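Local structure of esterase D (Lactobacillus rhamnosus, 3DKR) at residues L66-K71 with P136-Y141; A110-P115 with A177-L182. The protein probably hydrolyses carboxylic esters, as an alpha/beta hydrolase with a catalytic triad. All coordinates share one frame; numbering follows the deposited sequence.

How an insertion is fitted to a core fold can be followed along this chain. Helix 66-71 comes after strand 51-54; contact 1 joins it to helix 134-149 and closes a loop of 64 intervening residues. Within that loop lies helix 101-113, whose last turn begins contact 2; this contact ends at 177-182, the C-terminal end of helix 155-178 and the turn after it, and closes a loop of 61 residues. The two loops therefore cross. Helices 134-149 and 155-178 both lie between strands 119-122 and 187-192, where many alpha/beta hydrolases carry a cap. Contact 1 ties helix 134-149 to helix 66-71; contact 2 ties the end of helix 155-178 to helix 101-113 of the core. Their centres are 28 Å apart.

Contact 1: L66-K71 with P136-Y141; sequences LDILTK and PGFLKY
I68 and F138 mark the nearest approach of the two backbones, their CA atoms 10.2 Å apart, while the axes of the short helical segments come no closer than 12.2 Å and run at 122° to one another. Such a spacing means that side chains, not backbones, must meet, and here they do so from opposite directions. F138 reaches across: CG stands anti to the backbone N (chi1 -166°), which carries the ring out toward helix 66-71. The far end of that ring is shared by two residues. At its edge, near the ring plane, lies I68 CG2, 4.1 Å from F138 CE1. L69 approaches obliquely, with L69 CG 3.8 Å from F138 CZ and L69 CD1 beside CZ and CE2 of the same ring. I68 divides its two branches between the aromatics, CG2 going to F138 and the tip of the longer arm to Y141, where I68 CD1 sits 3.7 Å from Y141 CE2, again at an oblique slant. Y31 adds to the apolar cluster from a loop, touching both I68 and L69, and L162 of helix 155-178 packs on F138. Helix 155-178 also supplies a polar tie, Q165 NE2 bonding to I68 O. The Y141 side chain is about 11 Å from that of H226, predicted to belong to the charge relay, which puts this end of the cluster in the neighbourhood of the predicted active site. With no hydrogen bond or salt bridge between the segments, the contact rests on complementary apolar surfaces and on the shared end of the F138 ring.

Contact 2: A110-P115 with A177-L182; sequences ALETLP and AADLNL
E112 and D179 bring their side chains together at about a right angle, with the carboxylate planes 83° apart. E112 extends from the last turn of helix 101-113, its chain straight beyond CG (chi2 167°), and lays its carboxylate against the backbone where helix 155-178 has just ended. E112 OE1 lies 3.4 Å from D179 CB. The other oxygen, E112 OE2, faces the D179-L180 peptide: it is 3.2 Å from D179 O, an acceptor like itself, and makes no hydrogen bond with L180 N, whose angle is poor. L180 CD2 adds an apolar neighbour 3.4 Å from E112 OE2. Between the acids, E112 OE1 and D179 OD2 are 4.3 Å apart, and one water donates to both, at 2.7 Å from E112 OE1 and 2.7 Å from D179 OD2. Farther along, L182 sets its CB 4.2 Å from E112 CB, and V183 also touches E112. Replacing E112 by alanine would remove the carboxylate, and this is likely to break the water bridge to D179 and open a gap against the D179-L180 peptide. The shared donor would ease the repulsion if both acids are ionised, and the buried setting of E112, with D179 and a carbonyl oxygen close by, may raise its pKa.

Contact 1: L66-K71 with P136-Y141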
loop_
_atom_site.group_PDB
_atom_site.type_symbol
_atom_site.label_atom_id
_atom_site.label_comp_id
_atom_site.label_asym_id
_atom_site.label_seq_id
_atom_site.Cartn_x
_atom_site.Cartn_y
_atom_site.Cartn_z
ATOM N N LEU A 66 6.416 -18.804 -1.773
ATOM C CA LEU A 66 7.383 -18.810 -0.675
ATOM C C LEU A 66 8.412 -17.691 -0.781
ATOM O O LEU A 66 8.989 -17.298 0.235
ATOM C CB LEU A 66 8.083 -20.170 -0.576
ATOM C CG LEU A 66 7.161 -21.289 -0.116
ATOM C CD1 LEU A 66 7.851 -22.652 -0.249
ATOM C CD2 LEU A 66 6.675 -21.065 1.317
ATOM N N ASP A 67 8.651 -17.180 -1.993
ATOM C CA ASP A 67 9.580 -16.057 -2.176
ATOM C C ASP A 67 9.178 -14.837 -1.353
ATOM O O ASP A 67 10.053 -14.083 -0.893
ATOM C CB ASP A 67 9.665 -15.643 -3.635
ATOM C CG ASP A 67 10.431 -16.644 -4.494
ATOM O OD1 ASP A 67 11.107 -17.556 -3.945
ATOM O OD2 ASP A 67 10.363 -16.485 -5.729
ATOM N N ILE A 68 7.879 -14.645 -1.171
ATOM C CA ILE A 68 7.380 -13.522 -0.347
ATOM C C ILE A 68 7.914 -13.671 1.057
ATOM O O ILE A 68 8.363 -12.703 1.693
ATOM C CB ILE A 68 5.830 -13.477 -0.310
ATOM C CG1 ILE A 68 5.272 -13.156 -1.706
ATOM C CG2 ILE A 68 5.347 -12.462 0.729
ATOM C CD1 ILE A 68 3.808 -13.473 -1.900
ATOM N N LEU A 69 7.888 -14.919 1.536
ATOM C CA LEU A 69 8.234 -15.236 2.908
ATOM C C LEU A 69 9.728 -15.356 3.137
ATOM O O LEU A 69 10.192 -15.124 4.252
ATOM C CB LEU A 69 7.574 -16.559 3.303
ATOM C CG LEU A 69 6.046 -16.570 3.272
ATOM C CD1 LEU A 69 5.482 -17.979 3.340
ATOM C CD2 LEU A 69 5.492 -15.738 4.424
ATOM N N THR A 70 10.480 -15.749 2.108
ATOM C CA THR A 70 11.924 -15.999 2.283
ATOM C C THR A 70 12.852 -14.945 1.672
ATOM O O THR A 70 14.027 -14.869 2.055
ATOM C CB THR A 70 12.338 -17.363 1.694
ATOM O OG1 THR A 70 12.247 -17.322 0.270
ATOM C CG2 THR A 70 11.467 -18.485 2.254
ATOM N N LYS A 71 12.343 -14.149 0.729
ATOM C CA LYS A 71 13.161 -13.147 0.037
ATOM C C LYS A 71 12.695 -11.705 0.258
ATOM O O LYS A 71 13.316 -10.774 -0.250
ATOM C CB LYS A 71 13.245 -13.456 -1.461
ATOM C CG LYS A 71 13.837 -14.826 -1.759
ATOM C CD LYS A 71 14.124 -15.011 -3.231
ATOM C CE LYS A 71 14.523 -16.453 -3.531
ATOM N NZ LYS A 71 15.474 -17.014 -2.524
ATOM N N PRO A 136 -5.740 -16.939 6.000
ATOM C CA PRO A 136 -6.517 -17.639 4.970
ATOM C C PRO A 136 -6.321 -17.037 3.577
ATOM O O PRO A 136 -6.221 -17.775 2.588
ATOM C CB PRO A 136 -7.964 -17.481 5.449
ATOM C CG PRO A 136 -7.849 -17.189 6.893
ATOM C CD PRO A 136 -6.609 -16.375 7.043
ATOM N N GLY A 137 -6.231 -15.712 3.516
ATOM C CA GLY A 137 -5.944 -15.036 2.256
ATOM C C GLY A 137 -4.644 -15.502 1.620
ATOM O O GLY A 137 -4.593 -15.769 0.417
ATOM N N PHE A 138 -3.584 -15.599 2.422
ATOM C CA PHE A 138 -2.275 -16.010 1.909
ATOM C C PHE A 138 -2.353 -17.449 1.419
ATOM O O PHE A 138 -1.900 -17.759 0.327
ATOM C CB PHE A 138 -1.178 -15.875 2.974
ATOM C CG PHE A 138 0.215 -15.961 2.416
ATOM C CD1 PHE A 138 1.016 -14.827 2.321
ATOM C CD2 PHE A 138 0.735 -17.177 1.957
ATOM C CE1 PHE A 138 2.296 -14.907 1.802
ATOM C CE2 PHE A 138 2.012 -17.248 1.427
ATOM C CZ PHE A 138 2.794 -16.115 1.353
ATOM N N LEU A 139 -2.943 -18.325 2.232
ATOM C CA LEU A 139 -3.067 -19.732 1.850
ATOM C C LEU A 139 -3.836 -19.884 0.532
ATOM O O LEU A 139 -3.450 -20.681 -0.327
ATOM C CB LEU A 139 -3.707 -20.558 2.981
ATOM C CG LEU A 139 -2.839 -20.687 4.238
ATOM C CD1 LEU A 139 -3.660 -21.108 5.480
ATOM C CD2 LEU A 139 -1.692 -21.655 3.996
ATOM N N LYS A 140 -4.892 -19.092 0.356
ATOM C CA LYS A 140 -5.727 -19.175 -0.851
ATOM C C LYS A 140 -4.985 -18.610 -2.065
ATOM O O LYS A 140 -5.073 -19.146 -3.166
ATOM C CB LYS A 140 -7.045 -18.441 -0.641
ATOM C CG LYS A 140 -7.992 -19.161 0.294
ATOM N N TYR A 141 -4.264 -17.519 -1.851
ATOM C CA TYR A 141 -3.389 -16.948 -2.869
ATOM C C TYR A 141 -2.398 -17.993 -3.362
ATOM O O TYR A 141 -2.285 -18.221 -4.565
ATOM C CB TYR A 141 -2.638 -15.742 -2.284
ATOM C CG TYR A 141 -1.467 -15.259 -3.117
ATOM C CD1 TYR A 141 -1.672 -14.436 -4.210
ATOM C CD2 TYR A 141 -0.157 -15.610 -2.799
ATOM C CE1 TYR A 141 -0.613 -13.976 -4.964
ATOM C CE2 TYR A 141 0.920 -15.154 -3.568
ATOM C CZ TYR A 141 0.681 -14.335 -4.644
ATOM O OH TYR A 141 1.722 -13.870 -5.425
#

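Contact 2: A110-P115 with A177-L182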
loop_
_atom_site.group_PDB
_atom_site.type_symbol
_atom_site.label_atom_id
_atom_site.label_comp_id
_atom_site.label_asym_id
_atom_site.label_seq_id
_atom_site.Cartn_x
_atom_site.Cartn_y
_atom_site.Cartn_z
ATOM N N ALA A 110 6.982 7.118 5.543
ATOM C CA ALA A 110 7.535 8.140 4.655
ATOM C C ALA A 110 7.103 9.544 5.076
ATOM O O ALA A 110 7.941 10.445 5.212
ATOM C CB ALA A 110 7.122 7.853 3.211
ATOM N N LEU A 111 5.806 9.734 5.309
ATOM C CA LEU A 111 5.316 11.046 5.763
ATOM C C LEU A 111 5.992 11.454 7.086
ATOM O O LEU A 111 6.334 12.632 7.291
ATOM C CB LEU A 111 3.795 11.062 5.905
ATOM C CG LEU A 111 3.014 10.891 4.601
ATOM C CD1 LEU A 111 1.518 10.848 4.867
ATOM C CD2 LEU A 111 3.355 11.989 3.610
ATOM N N GLU A 112 6.177 10.484 7.973
ATOM C CA GLU A 112 6.787 10.737 9.284
ATOM C C GLU A 112 8.275 11.097 9.216
ATOM O O GLU A 112 8.758 11.882 10.036
ATOM C CB GLU A 112 6.666 9.491 10.161
ATOM C CG GLU A 112 5.252 9.104 10.569
ATOM C CD GLU A 112 5.138 7.689 11.187
ATOM O OE1 GLU A 112 6.128 6.918 11.173
ATOM O OE2 GLU A 112 4.033 7.385 11.713
ATOM N N THR A 113 9.023 10.457 8.319
ATOM C CA THR A 113 10.495 10.446 8.437
ATOM C C THR A 113 11.313 10.874 7.213
ATOM O O THR A 113 12.526 11.089 7.344
ATOM C CB THR A 113 11.007 9.047 8.869
ATOM O OG1 THR A 113 10.845 8.118 7.798
ATOM C CG2 THR A 113 10.272 8.547 10.112
ATOM N N LEU A 114 10.687 10.938 6.032
ATOM C CA LEU A 114 11.427 11.251 4.804
ATOM C C LEU A 114 11.130 12.673 4.361
ATOM O O LEU A 114 10.012 13.172 4.562
ATOM C CB LEU A 114 11.058 10.274 3.693
ATOM C CG LEU A 114 11.439 8.816 3.933
ATOM C CD1 LEU A 114 10.983 7.910 2.783
ATOM C CD2 LEU A 114 12.938 8.643 4.175
ATOM N N PRO A 115 12.117 13.328 3.736
ATOM C CA PRO A 115 11.916 14.713 3.324
ATOM C C PRO A 115 11.224 14.883 1.976
ATOM O O PRO A 115 11.217 13.964 1.154
ATOM C CB PRO A 115 13.347 15.233 3.216
ATOM C CG PRO A 115 14.116 14.077 2.772
ATOM C CD PRO A 115 13.481 12.863 3.411
ATOM N N ALA A 177 3.075 3.298 13.917
ATOM C CA ALA A 177 1.906 3.834 14.600
ATOM C C ALA A 177 2.314 4.768 15.736
ATOM O O ALA A 177 1.695 5.811 15.921
ATOM C CB ALA A 177 1.017 2.734 15.118
ATOM N N ALA A 178 3.363 4.394 16.472
ATOM C CA ALA A 178 3.846 5.197 17.617
ATOM C C ALA A 178 4.403 6.554 17.180
ATOM O O ALA A 178 4.499 7.475 17.999
ATOM C CB ALA A 178 4.886 4.430 18.392
ATOM N N ASP A 179 4.772 6.665 15.909
ATOM C CA ASP A 179 5.336 7.900 15.353
ATOM C C ASP A 179 4.335 8.730 14.548
ATOM O O ASP A 179 4.729 9.687 13.892
ATOM C CB ASP A 179 6.529 7.576 14.442
ATOM C CG ASP A 179 7.815 7.348 15.202
ATOM O OD1 ASP A 179 7.928 7.775 16.385
ATOM O OD2 ASP A 179 8.738 6.748 14.614
ATOM N N LEU A 180 3.054 8.373 14.564
ATOM C CA LEU A 180 2.055 9.105 13.764
ATOM C C LEU A 180 1.962 10.591 14.160
ATOM O O LEU A 180 1.594 11.436 13.336
ATOM C CB LEU A 180 0.694 8.445 13.844
ATOM C CG LEU A 180 0.564 7.135 13.057
ATOM C CD1 LEU A 180 -0.715 6.444 13.483
ATOM C CD2 LEU A 180 0.589 7.376 11.539
ATOM N N ASN A 181 2.324 10.900 15.403
ATOM C CA ASN A 181 2.409 12.297 15.846
ATOM C C ASN A 181 3.371 13.125 15.011
ATOM O O ASN A 181 3.278 14.365 14.992
ATOM C CB ASN A 181 2.804 12.383 17.333
ATOM C CG ASN A 181 4.203 11.895 17.596
ATOM O OD1 ASN A 181 5.150 12.681 17.622
ATOM N ND2 ASN A 181 4.352 10.581 17.806
ATOM N N LEU A 182 4.314 12.466 14.345
ATOM C CA LEU A 182 5.301 13.175 13.528
ATOM C C LEU A 182 4.730 13.693 12.209
ATOM O O LEU A 182 5.349 14.558 11.561
ATOM C CB LEU A 182 6.508 12.289 13.247
ATOM C CG LEU A 182 7.353 11.857 14.445
ATOM C CD1 LEU A 182 8.515 11.011 13.972
ATOM C CD2 LEU A 182 7.848 13.092 15.235
HETATM O O HOH W 1 8.333 5.659 12.183
HETATM O O HOH W 2 7.744 14.452 10.281
#